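Local coordinates for SusD superfamily protein (Parabacteroides distasonis, PDB 3OTN) that probably binds nutrients, likely glycans, at the bacterial outer membrane as a member of the SusD family, at residues E117-M121 with R184-V190; L168-E172 with V190-L194; F67-L71 with W452-Y456. The contacts are given in a common frame with arbitrary orientation. Numbering follows the deposited sequence.

Contact 1. Residues E117-M121 with R184-V190; sequences EVKFM and RVSMGAV. With ACT (acetate ion), chain F.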
ATOM      1  N   GLU A 117      10.392  13.765  10.338  1.00 19.29           N
ATOM      2  CA  GLU A 117       9.393  12.688  10.435  1.00 18.13           C
ATOM      3  C   GLU A 117       8.018  13.227   9.955  1.00 15.67           C
ATOM      4  O   GLU A 117       7.275  12.548   9.259  1.00 16.83           O
ATOM      5  CB  GLU A 117       9.284  12.159  11.873  1.00 17.36           C
ATOM      6  CG  GLU A 117      10.552  11.485  12.420  1.00 19.23           C
ATOM      7  CD  GLU A 117      10.422  11.006  13.860  1.00 22.69           C
ATOM      8  OE1 GLU A 117       9.377  10.442  14.239  1.00 21.11           O
ATOM      9  OE2 GLU A 117      11.380  11.198  14.625  1.00 22.70           O
ATOM     10  N   VAL A 118       7.696  14.432  10.383  1.00 15.40           N
ATOM     11  CA  VAL A 118       6.428  15.093  10.090  1.00 17.34           C
ATOM     12  C   VAL A 118       6.376  15.463   8.627  1.00 17.14           C
ATOM     13  O   VAL A 118       5.336  15.284   7.995  1.00 19.21           O
ATOM     14  CB  VAL A 118       6.178  16.306  11.042  1.00 18.35           C
ATOM     15  CG1 VAL A 118       4.813  17.051  10.696  1.00 16.40           C
ATOM     16  CG2 VAL A 118       6.202  15.809  12.511  1.00 15.17           C
ATOM     17  N   LYS A 119       7.479  15.954   8.061  1.00 17.15           N
ATOM     18  CA  LYS A 119       7.460  16.282   6.635  1.00 18.11           C
ATOM     19  C   LYS A 119       7.311  15.016   5.800  1.00 16.21           C
ATOM     20  O   LYS A 119       6.594  15.029   4.797  1.00 19.41           O
ATOM     21  CB  LYS A 119       8.690  17.062   6.205  1.00 18.68           C
ATOM     22  CG  LYS A 119       8.698  18.496   6.684  1.00 23.09           C
ATOM     23  CD  LYS A 119      10.066  19.104   6.410  1.00 26.90           C
ATOM     24  CE  LYS A 119      10.201  20.507   7.008  1.00 30.96           C
ATOM     25  NZ  LYS A 119      11.507  21.110   6.593  1.00 25.27           N
ATOM     26  N   PHE A 120       7.995  13.934   6.198  1.00 16.52           N
ATOM     27  CA  PHE A 120       7.792  12.633   5.553  1.00 14.91           C
ATOM     28  C   PHE A 120       6.305  12.286   5.551  1.00 17.33           C
ATOM     29  O   PHE A 120       5.770  11.895   4.511  1.00 18.95           O
ATOM     30  CB  PHE A 120       8.601  11.511   6.227  1.00 15.38           C
ATOM     31  CG  PHE A 120       8.144  10.114   5.860  1.00 17.46           C
ATOM     32  CD1 PHE A 120       8.697   9.438   4.759  1.00 14.61           C
ATOM     33  CD2 PHE A 120       7.177   9.475   6.611  1.00 19.09           C
ATOM     34  CE1 PHE A 120       8.277   8.148   4.421  1.00 20.29           C
ATOM     35  CE2 PHE A 120       6.724   8.197   6.261  1.00 13.85           C
ATOM     36  CZ  PHE A 120       7.301   7.523   5.173  1.00 18.94           C
HETATM   37  N   MSE A 121       5.636  12.464   6.703  1.00 16.79           N
HETATM   38  CA  MSE A 121       4.255  12.022   6.834  1.00 17.29           C
HETATM   39  C   MSE A 121       3.299  12.837   5.960  1.00 17.71           C
HETATM   40  O   MSE A 121       2.334  12.301   5.401  1.00 19.15           O
HETATM   41  CB  MSE A 121       3.783  12.072   8.309  1.00 14.68           C
HETATM   42  CG  MSE A 121       2.869  10.913   8.666  1.00 15.02           C
HETATM   43 SE   MSE A 121       3.770   9.232   8.733  0.75 14.91          SE
HETATM   44  CE  MSE A 121       4.603   9.602  10.421  1.00 15.70           C
ATOM     45  N   ARG A 184       9.302   3.794  13.848  1.00 21.91           N
ATOM     46  CA  ARG A 184       9.409   5.258  13.549  1.00 22.18           C
ATOM     47  C   ARG A 184       9.879   5.460  12.104  1.00 20.13           C
ATOM     48  O   ARG A 184      10.445   4.545  11.501  1.00 18.78           O
ATOM     49  CB  ARG A 184      10.355   5.931  14.526  1.00 21.87           C
ATOM     50  CG  ARG A 184       9.877   5.736  15.977  1.00 23.16           C
ATOM     51  CD  ARG A 184      10.421   6.751  16.879  1.00 30.91           C
ATOM     52  NE  ARG A 184       9.865   8.084  16.619  1.00 28.62           N
ATOM     53  CZ  ARG A 184       8.721   8.572  17.104  1.00 30.52           C
ATOM     54  NH1 ARG A 184       7.899   7.859  17.887  1.00 25.57           N
ATOM     55  NH2 ARG A 184       8.395   9.827  16.820  1.00 21.14           N
ATOM     56  N   VAL A 185       9.555   6.620  11.547  1.00 16.33           N
ATOM     57  CA  VAL A 185      10.081   7.035  10.253  1.00 18.32           C
ATOM     58  C   VAL A 185      11.636   7.034  10.304  1.00 19.02           C
ATOM     59  O   VAL A 185      12.228   7.375  11.323  1.00 22.67           O
ATOM     60  CB  VAL A 185       9.540   8.448   9.891  1.00 19.53           C
ATOM     61  CG1 VAL A 185      10.206   8.987   8.643  1.00 18.91           C
ATOM     62  CG2 VAL A 185       8.001   8.370   9.746  1.00 16.91           C
ATOM     63  N   SER A 186      12.278   6.595   9.230  1.00 18.10           N
ATOM     64  CA  SER A 186      13.736   6.517   9.125  1.00 18.48           C
ATOM     65  C   SER A 186      14.118   7.058   7.758  1.00 21.12           C
ATOM     66  O   SER A 186      13.255   7.251   6.914  1.00 16.58           O
ATOM     67  CB  SER A 186      14.177   5.050   9.185  1.00 17.90           C
ATOM     68  OG  SER A 186      13.605   4.294   8.111  1.00 21.93           O
HETATM   69  N   MSE A 187      15.408   7.250   7.515  1.00 19.96           N
HETATM   70  CA  MSE A 187      15.835   7.693   6.187  1.00 22.48           C
HETATM   71  C   MSE A 187      15.507   6.639   5.142  1.00 20.97           C
HETATM   72  O   MSE A 187      15.199   6.976   3.996  1.00 20.99           O
HETATM   73  CB  MSE A 187      17.323   8.019   6.160  1.00 21.34           C
HETATM   74  CG  MSE A 187      17.716   8.773   4.927  1.00 30.93           C
HETATM   75 SE   MSE A 187      16.992  10.557   5.122  0.75 33.22          SE
HETATM   76  CE  MSE A 187      18.243  11.234   6.434  1.00 31.91           C
ATOM     77  N   GLY A 188      15.535   5.363   5.515  1.00 18.54           N
ATOM     78  CA  GLY A 188      15.117   4.321   4.568  1.00 20.07           C
ATOM     79  C   GLY A 188      13.671   4.500   4.087  1.00 18.45           C
ATOM     80  O   GLY A 188      13.378   4.302   2.916  1.00 19.28           O
ATOM     81  N   ALA A 189      12.775   4.889   5.000  1.00 19.68           N
ATOM     82  CA  ALA A 189      11.401   5.177   4.672  1.00 17.14           C
ATOM     83  C   ALA A 189      11.310   6.376   3.719  1.00 16.67           C
ATOM     84  O   ALA A 189      10.566   6.333   2.736  1.00 16.20           O
ATOM     85  CB  ALA A 189      10.541   5.437   5.993  1.00 14.88           C
ATOM     86  N   VAL A 190      12.075   7.429   4.014  1.00 18.57           N
ATOM     87  CA  VAL A 190      12.092   8.621   3.166  1.00 19.23           C
ATOM     88  C   VAL A 190      12.566   8.270   1.772  1.00 20.61           C
ATOM     89  O   VAL A 190      11.987   8.736   0.788  1.00 20.38           O
ATOM     90  CB  VAL A 190      13.051   9.727   3.755  1.00 18.28           C
ATOM     91  CG1 VAL A 190      13.298  10.837   2.732  1.00 18.61           C
ATOM     92  CG2 VAL A 190      12.516  10.255   5.071  1.00 16.79           C
TER
HETATM   93  C   ACT F 604      13.729  19.685   8.448  1.00 51.54           C
HETATM   94  O   ACT F 604      13.812  19.475   7.205  1.00 52.50           O
HETATM   95  OXT ACT F 604      14.071  18.705   9.144  1.00 49.62           O
HETATM   96  CH3 ACT F 604      13.252  20.991   9.052  1.00 46.46           C
HETATM   97  O   HOH W   1      12.095   9.002  15.665  1.00 31.79           O
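Two helices of the TPR-like helical scaffold of the SusD fold meet here: helix 108-133, through Glu117-Met121, packs against the loop and first turn of helix 187-202. The CA-to-CB bond of Phe120 points toward the partner segment, and its ring meets loop residue Val185 and Ala189 and Val190 of the first turn. Val185, whose CB also faces across, lies over one ring face, CG1 being 4.0 Å from the ring centroid in a CH-pi contact, while its CG2 comes 3.4 Å from Phe120 CD2 and 3.7 Å from Met121 CE. At the ring edge Phe120 CE1 lies 3.4 Å from Ala189 O, and Phe120 CD1 is 3.9 Å from Val190 CG2. Tyr251 of strand 249-253 meets the same ring edge-to-face, so the aromatic packs against loop, helix and strand.

One turn earlier, the carboxylate of Glu117 reaches the loop. Its OE1 forms a salt bridge with Arg184 NH2 at 2.8 Å, and a water joins Glu117 OE2 (2.5 Å) to Arg184 NE (2.6 Å). Tyr27 OH hydrogen-bonds both Glu117 OE1 and Val185 N, tying this buried acid to the loop and the N-terminal region. Ser186 occupies the N-cap, its OG accepting from Ala189 N at 3.3 Å. An ion pair beside an apolar seam between helix 108-133 and the lead-in loop and serine-capped first turn of helix 187-202 thus joins two non-successive helices of the TPR-like domain.

Contact 2. Residues L168-E172 with V190-L194; sequences LLEAE and VKALL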
ATOM      1  N   LEU A 168      10.073  15.833   1.086  1.00 18.68           N
ATOM      2  CA  LEU A 168      10.938  14.661   1.088  1.00 19.86           C
ATOM      3  C   LEU A 168      12.402  15.075   0.875  1.00 21.18           C
ATOM      4  O   LEU A 168      13.282  14.518   1.510  1.00 18.83           O
ATOM      5  CB  LEU A 168      10.480  13.648   0.052  1.00 17.49           C
ATOM      6  CG  LEU A 168       9.198  12.917   0.499  1.00 18.36           C
ATOM      7  CD1 LEU A 168       8.579  12.053  -0.578  1.00 13.11           C
ATOM      8  CD2 LEU A 168       9.449  12.054   1.746  1.00 18.44           C
ATOM      9  N   LEU A 169      12.646  16.094   0.055  1.00 18.72           N
ATOM     10  CA  LEU A 169      14.026  16.526  -0.194  1.00 20.98           C
ATOM     11  C   LEU A 169      14.607  17.158   1.069  1.00 22.15           C
ATOM     12  O   LEU A 169      15.811  17.024   1.348  1.00 21.30           O
ATOM     13  CB  LEU A 169      14.112  17.496  -1.364  1.00 21.92           C
ATOM     14  CG  LEU A 169      13.816  16.929  -2.765  1.00 22.11           C
ATOM     15  CD1 LEU A 169      13.799  18.107  -3.767  1.00 21.90           C
ATOM     16  CD2 LEU A 169      14.809  15.829  -3.192  1.00 24.58           C
ATOM     17  N   GLU A 170      13.770  17.861   1.826  1.00 20.63           N
ATOM     18  CA  GLU A 170      14.230  18.416   3.109  1.00 22.74           C
ATOM     19  C   GLU A 170      14.439  17.273   4.112  1.00 21.61           C
ATOM     20  O   GLU A 170      15.484  17.229   4.789  1.00 21.70           O
ATOM     21  CB  GLU A 170      13.250  19.448   3.631  1.00 24.65           C
ATOM     22  CG  GLU A 170      13.173  20.706   2.684  1.00 34.13           C
ATOM     23  CD  GLU A 170      12.010  21.649   2.988  1.00 38.58           C
ATOM     24  OE1 GLU A 170      11.270  21.442   3.975  1.00 35.64           O
ATOM     25  OE2 GLU A 170      11.832  22.612   2.218  1.00 45.43           O
ATOM     26  N   ALA A 171      13.502  16.318   4.175  1.00 18.46           N
ATOM     27  CA  ALA A 171      13.659  15.186   5.119  1.00 22.80           C
ATOM     28  C   ALA A 171      14.956  14.394   4.821  1.00 24.71           C
ATOM     29  O   ALA A 171      15.687  13.957   5.722  1.00 23.78           O
ATOM     30  CB  ALA A 171      12.403  14.267   5.091  1.00 19.83           C
ATOM     31  N   GLU A 172      15.241  14.252   3.533  1.00 24.82           N
ATOM     32  CA  GLU A 172      16.459  13.620   3.056  1.00 27.88           C
ATOM     33  C   GLU A 172      17.772  14.314   3.530  1.00 28.37           C
ATOM     34  O   GLU A 172      18.821  13.673   3.688  1.00 28.24           O
ATOM     35  CB  GLU A 172      16.398  13.631   1.528  1.00 31.73           C
ATOM     36  CG  GLU A 172      17.214  12.656   0.866  1.00 34.07           C
ATOM     37  CD  GLU A 172      16.922  12.585  -0.618  1.00 28.31           C
ATOM     38  OE1 GLU A 172      16.836  13.657  -1.317  1.00 22.86           O
ATOM     39  OE2 GLU A 172      16.845  11.434  -1.084  1.00 23.20           O
ATOM     40  N   VAL A 190      12.075   7.429   4.014  1.00 18.57           N
ATOM     41  CA  VAL A 190      12.092   8.621   3.166  1.00 19.23           C
ATOM     42  C   VAL A 190      12.566   8.270   1.772  1.00 20.61           C
ATOM     43  O   VAL A 190      11.987   8.736   0.788  1.00 20.38           O
ATOM     44  CB  VAL A 190      13.051   9.727   3.755  1.00 18.28           C
ATOM     45  CG1 VAL A 190      13.298  10.837   2.732  1.00 18.61           C
ATOM     46  CG2 VAL A 190      12.516  10.255   5.071  1.00 16.79           C
ATOM     47  N   LYS A 191      13.635   7.485   1.686  1.00 18.99           N
ATOM     48  CA  LYS A 191      14.189   7.111   0.365  1.00 19.63           C
ATOM     49  C   LYS A 191      13.242   6.198  -0.395  1.00 19.69           C
ATOM     50  O   LYS A 191      13.116   6.343  -1.591  1.00 19.70           O
ATOM     51  CB  LYS A 191      15.558   6.408   0.443  1.00 19.74           C
ATOM     52  CG  LYS A 191      16.639   7.125   1.165  1.00 26.15           C
ATOM     53  CD  LYS A 191      17.063   8.356   0.506  1.00 29.73           C
ATOM     54  CE  LYS A 191      18.360   8.940   1.189  1.00 28.04           C
ATOM     55  NZ  LYS A 191      18.791  10.051   0.349  1.00 20.75           N
ATOM     56  N   ALA A 192      12.568   5.281   0.296  1.00 17.37           N
ATOM     57  CA  ALA A 192      11.587   4.376  -0.350  1.00 18.69           C
ATOM     58  C   ALA A 192      10.401   5.167  -0.913  1.00 19.40           C
ATOM     59  O   ALA A 192       9.985   4.962  -2.054  1.00 22.09           O
ATOM     60  CB  ALA A 192      11.103   3.307   0.634  1.00 17.95           C
ATOM     61  N   LEU A 193       9.862   6.079  -0.112  1.00 17.25           N
ATOM     62  CA  LEU A 193       8.775   6.920  -0.550  1.00 17.48           C
ATOM     63  C   LEU A 193       9.188   7.825  -1.689  1.00 17.17           C
ATOM     64  O   LEU A 193       8.450   7.932  -2.674  1.00 20.20           O
ATOM     65  CB  LEU A 193       8.222   7.779   0.589  1.00 17.32           C
ATOM     66  CG  LEU A 193       7.056   8.713   0.224  1.00 20.63           C
ATOM     67  CD1 LEU A 193       5.918   7.950  -0.494  1.00 17.08           C
ATOM     68  CD2 LEU A 193       6.554   9.423   1.476  1.00 16.50           C
ATOM     69  N   LEU A 194      10.357   8.468  -1.564  1.00 17.41           N
ATOM     70  CA  LEU A 194      10.817   9.393  -2.597  1.00 18.69           C
ATOM     71  C   LEU A 194      11.151   8.628  -3.902  1.00 20.00           C
ATOM     72  O   LEU A 194      10.881   9.136  -4.997  1.00 19.77           O
ATOM     73  CB  LEU A 194      11.972  10.283  -2.107  1.00 18.96           C
ATOM     74  CG  LEU A 194      12.480  11.371  -3.058  1.00 19.15           C
ATOM     75  CD1 LEU A 194      11.344  12.230  -3.611  1.00 16.05           C
ATOM     76  CD2 LEU A 194      13.526  12.253  -2.379  1.00 22.34           C
TER
HETATM   77  O   HOH W   2      20.221  11.626   2.542  1.00 34.67           O
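The segments 168-172 and 190-194, on helices 156-172 and 187-202, run nearly antiparallel, with a signed crossing angle of -152° and axes 10.0 Å apart, and leucine rotamers fill the gap. Leu168 (m, t) packs against two successive leucines of the same t, p rotamer: its CD1 approaches Leu193 CG at 3.8 Å and its CB Leu194 CD1 at 4.0 Å. Leu169 starts away from the partner, yet its CD2 returns to within 3.9 Å of Leu194 CD2. Val190 (t) meets Ala171, CG2 to CB 4.0 Å, and puts CG1 3.9 Å from Leu168 O.

Lys191 also leaves its helix pointing away; m, m torsions curl it back so that NZ donates to Glu172 OE2 at 2.8 Å, the glutamate reaching out in a t, t conformation. Water 2 links NZ (3.1 Å) to Glu172 O (2.7 Å). Glu172 also pairs with Arg219 and Lys191 with Glu222, both of helix 210-225, implying an apolar interface bordered by a three-helix charge network.

Contact 3. Residues F67-L71 with W452-Y456; sequences FQDLL and WGKVY. With EDO (1,2-ethanediol), chain L.
Leu70 has positive phi (phi/psi 53/48) although it is not a glycine; it closes helix 64-68 in a Schellman motif, with Leu70 N bonded to Phe67 O at 3.3 Å. Opposite it runs the irregular segment Trp452-Tyr456, turning at Gly453 (82/5) and then extended (Lys454 -93/145, Val455 -113/125). The register is parallel: CA atoms of Gln68 and Trp452 are 7.3 Å apart, those of Leu70 and Lys454 6.8 Å.

No direct hydrogen bond crosses. Gln68 (t, t) lies over one face of the Trp452 indole (m, chi2 -82°), its CG 4.3 Å from the five-membered ring centroid (CH-pi). Lys454 (m, m, t, t) sets its CG 3.4 Å from Gln68 O and its CB 3.8 Å from Leu70 CD2. Leu70 (chi1 -103°, between wells; chi2 p) sets CD2 3.2 Å from Val455 O and CD1 3.6 Å from CE1 of Tyr456 (chi1 m). Water 3 bridges Phe67 O (3.3 Å) and Tyr456 OH (3.1 Å); ethanediol O2 donates to Leu70 O at 2.9 Å. This is surface packing of a helix C-terminus on a loop: Tyr456 OH bonds Met51 O, and the loop lies between strand 442-444 and helix 467-472.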
ATOM      1  N   PHE A  67     -17.821  -1.831  -7.692  1.00 23.93           N
ATOM      2  CA  PHE A  67     -16.514  -1.929  -8.339  1.00 26.70           C
ATOM      3  C   PHE A  67     -16.578  -2.965  -9.469  1.00 29.63           C
ATOM      4  O   PHE A  67     -16.155  -2.676 -10.581  1.00 26.61           O
ATOM      5  CB  PHE A  67     -15.414  -2.258  -7.323  1.00 26.29           C
ATOM      6  CG  PHE A  67     -15.316  -1.247  -6.197  1.00 24.78           C
ATOM      7  CD1 PHE A  67     -16.123  -1.365  -5.092  1.00 23.89           C
ATOM      8  CD2 PHE A  67     -14.473  -0.155  -6.282  1.00 31.63           C
ATOM      9  CE1 PHE A  67     -16.094  -0.445  -4.059  1.00 27.63           C
ATOM     10  CE2 PHE A  67     -14.438   0.798  -5.248  1.00 25.97           C
ATOM     11  CZ  PHE A  67     -15.247   0.627  -4.125  1.00 24.79           C
ATOM     12  N   GLN A  68     -17.138  -4.144  -9.193  1.00 32.36           N
ATOM     13  CA  GLN A  68     -17.360  -5.154 -10.267  1.00 34.42           C
ATOM     14  C   GLN A  68     -18.208  -4.668 -11.438  1.00 33.42           C
ATOM     15  O   GLN A  68     -17.961  -5.030 -12.592  1.00 33.29           O
ATOM     16  CB  GLN A  68     -18.007  -6.430  -9.709  1.00 34.82           C
ATOM     17  CG  GLN A  68     -17.920  -7.614 -10.655  1.00 42.71           C
ATOM     18  CD  GLN A  68     -18.359  -8.909  -9.996  1.00 46.87           C
ATOM     19  OE1 GLN A  68     -19.412  -8.960  -9.377  1.00 42.21           O
ATOM     20  NE2 GLN A  68     -17.545  -9.960 -10.127  1.00 46.16           N
ATOM     21  N   ASP A  69     -19.224  -3.871 -11.134  1.00 31.98           N
ATOM     22  CA  ASP A  69     -20.167  -3.422 -12.145  1.00 33.87           C
ATOM     23  C   ASP A  69     -19.731  -2.162 -12.882  1.00 34.17           C
ATOM     24  O   ASP A  69     -20.440  -1.704 -13.788  1.00 34.13           O
ATOM     25  CB  ASP A  69     -21.544  -3.195 -11.512  1.00 35.27           C
ATOM     26  CG  ASP A  69     -22.209  -4.494 -11.069  1.00 40.18           C
ATOM     27  OD1 ASP A  69     -21.769  -5.578 -11.502  1.00 43.80           O
ATOM     28  OD2 ASP A  69     -23.173  -4.411 -10.292  1.00 41.36           O
ATOM     29  N   LEU A  70     -18.583  -1.601 -12.504  1.00 30.15           N
ATOM     30  CA  LEU A  70     -18.177  -0.289 -13.001  1.00 30.75           C
ATOM     31  C   LEU A  70     -19.287   0.750 -12.764  1.00 31.21           C
ATOM     32  O   LEU A  70     -19.682   1.485 -13.676  1.00 34.92           O
ATOM     33  CB  LEU A  70     -17.737  -0.377 -14.465  1.00 30.78           C
ATOM     34  CG  LEU A  70     -16.227  -0.345 -14.715  1.00 37.50           C
ATOM     35  CD1 LEU A  70     -15.466  -1.381 -13.948  1.00 37.37           C
ATOM     36  CD2 LEU A  70     -15.991  -0.485 -16.221  1.00 36.89           C
ATOM     37  N   LEU A  71     -19.811   0.758 -11.540  1.00 27.87           N
ATOM     38  CA  LEU A  71     -20.807   1.724 -11.084  1.00 28.95           C
ATOM     39  C   LEU A  71     -20.367   2.458  -9.816  1.00 25.38           C
ATOM     40  O   LEU A  71     -21.193   2.968  -9.086  1.00 26.93           O
ATOM     41  CB  LEU A  71     -22.130   1.017 -10.784  1.00 31.49           C
ATOM     42  CG  LEU A  71     -22.799   0.299 -11.944  1.00 35.68           C
ATOM     43  CD1 LEU A  71     -24.133  -0.271 -11.448  1.00 38.47           C
ATOM     44  CD2 LEU A  71     -22.985   1.269 -13.112  1.00 30.45           C
ATOM     45  N   TRP A 452     -15.693 -10.054 -15.897  1.00 38.34           N
ATOM     46  CA  TRP A 452     -17.163  -9.919 -15.847  1.00 42.11           C
ATOM     47  C   TRP A 452     -17.781  -9.077 -17.001  1.00 41.53           C
ATOM     48  O   TRP A 452     -18.924  -8.620 -16.895  1.00 42.04           O
ATOM     49  CB  TRP A 452     -17.537  -9.405 -14.428  1.00 41.41           C
ATOM     50  CG  TRP A 452     -16.897 -10.320 -13.379  1.00 46.92           C
ATOM     51  CD1 TRP A 452     -17.379 -11.539 -12.937  1.00 51.15           C
ATOM     52  CD2 TRP A 452     -15.608 -10.144 -12.733  1.00 44.89           C
ATOM     53  NE1 TRP A 452     -16.487 -12.106 -12.043  1.00 46.17           N
ATOM     54  CE2 TRP A 452     -15.394 -11.281 -11.905  1.00 46.61           C
ATOM     55  CE3 TRP A 452     -14.626  -9.134 -12.769  1.00 38.96           C
ATOM     56  CZ2 TRP A 452     -14.235 -11.430 -11.104  1.00 40.44           C
ATOM     57  CZ3 TRP A 452     -13.461  -9.286 -11.970  1.00 37.46           C
ATOM     58  CH2 TRP A 452     -13.291 -10.429 -11.149  1.00 35.23           C
ATOM     59  N   GLY A 453     -17.035  -8.891 -18.098  1.00 38.84           N
ATOM     60  CA  GLY A 453     -17.522  -8.150 -19.287  1.00 37.19           C
ATOM     61  C   GLY A 453     -17.461  -6.614 -19.301  1.00 36.91           C
ATOM     62  O   GLY A 453     -17.933  -5.977 -20.258  1.00 35.06           O
ATOM     63  N   LYS A 454     -16.879  -5.996 -18.277  1.00 33.97           N
ATOM     64  CA  LYS A 454     -16.874  -4.512 -18.172  1.00 33.31           C
ATOM     65  C   LYS A 454     -15.611  -3.937 -18.789  1.00 31.82           C
ATOM     66  O   LYS A 454     -14.543  -4.532 -18.653  1.00 32.70           O
ATOM     67  CB  LYS A 454     -16.991  -4.080 -16.703  1.00 28.17           C
ATOM     68  CG  LYS A 454     -18.212  -4.678 -15.984  1.00 36.00           C
ATOM     69  CD  LYS A 454     -19.539  -4.259 -16.631  1.00 40.02           C
ATOM     70  CE  LYS A 454     -20.717  -4.851 -15.860  1.00 54.32           C
ATOM     71  NZ  LYS A 454     -21.968  -4.892 -16.678  1.00 58.38           N
ATOM     72  N   VAL A 455     -15.724  -2.764 -19.417  1.00 29.46           N
ATOM     73  CA  VAL A 455     -14.594  -2.158 -20.118  1.00 30.29           C
ATOM     74  C   VAL A 455     -14.149  -0.878 -19.418  1.00 26.78           C
ATOM     75  O   VAL A 455     -14.959   0.021 -19.178  1.00 28.54           O
ATOM     76  CB  VAL A 455     -14.926  -1.899 -21.624  1.00 34.00           C
ATOM     77  CG1 VAL A 455     -13.751  -1.210 -22.307  1.00 30.02           C
ATOM     78  CG2 VAL A 455     -15.275  -3.233 -22.351  1.00 32.90           C
ATOM     79  N   TYR A 456     -12.864  -0.795 -19.065  1.00 25.43           N
ATOM     80  CA  TYR A 456     -12.325   0.377 -18.375  1.00 23.02           C
ATOM     81  C   TYR A 456     -12.199   1.550 -19.340  1.00 24.95           C
ATOM     82  O   TYR A 456     -11.850   1.365 -20.517  1.00 23.47           O
ATOM     83  CB  TYR A 456     -10.976   0.063 -17.725  1.00 26.15           C
ATOM     84  CG  TYR A 456     -11.038  -0.808 -16.467  1.00 25.54           C
ATOM     85  CD1 TYR A 456     -12.161  -1.580 -16.155  1.00 35.26           C
ATOM     86  CD2 TYR A 456      -9.956  -0.895 -15.609  1.00 25.52           C
ATOM     87  CE1 TYR A 456     -12.193  -2.382 -15.020  1.00 34.04           C
ATOM     88  CE2 TYR A 456      -9.976  -1.712 -14.463  1.00 24.61           C
ATOM     89  CZ  TYR A 456     -11.088  -2.463 -14.189  1.00 32.31           C
ATOM     90  OH  TYR A 456     -11.125  -3.278 -13.096  1.00 32.00           O
TER
HETATM   91  C1  EDO L 613     -18.569   5.386 -13.021  1.00 33.57           C
HETATM   92  O1  EDO L 613     -18.425   4.271 -12.149  1.00 28.50           O
HETATM   93  C2  EDO L 613     -19.758   5.143 -13.921  1.00 36.98           C
HETATM   94  O2  EDO L 613     -19.376   4.103 -14.812  1.00 35.36           O
HETATM   95  O   HOH W   3     -13.701  -4.451 -11.825  1.00 32.17           O

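Contacts 1 and 2 form one continuous packing region, their centres 7 Å apart. They share Val190 of helix 187-202, which therefore packs against both helix 108-133 and helix 156-172. Helices 108-133 and 156-172 also pair directly, Lys119 NZ to Glu170 OE1 at 2.6 Å, while Phe120 CE1 reaches Leu193 CD2 of helix 187-202 at 3.6 Å. The acetate held weakly by Lys119 is probably from the crystallisation liquor. Contact 3 lies on the opposite side of the chain's centre, its centre 38 Å from that of contact 1 and 37 Å from that of contact 2. It joins N- and C-terminal parts of the chain, whereas the other two lie among helices of the N-terminal part.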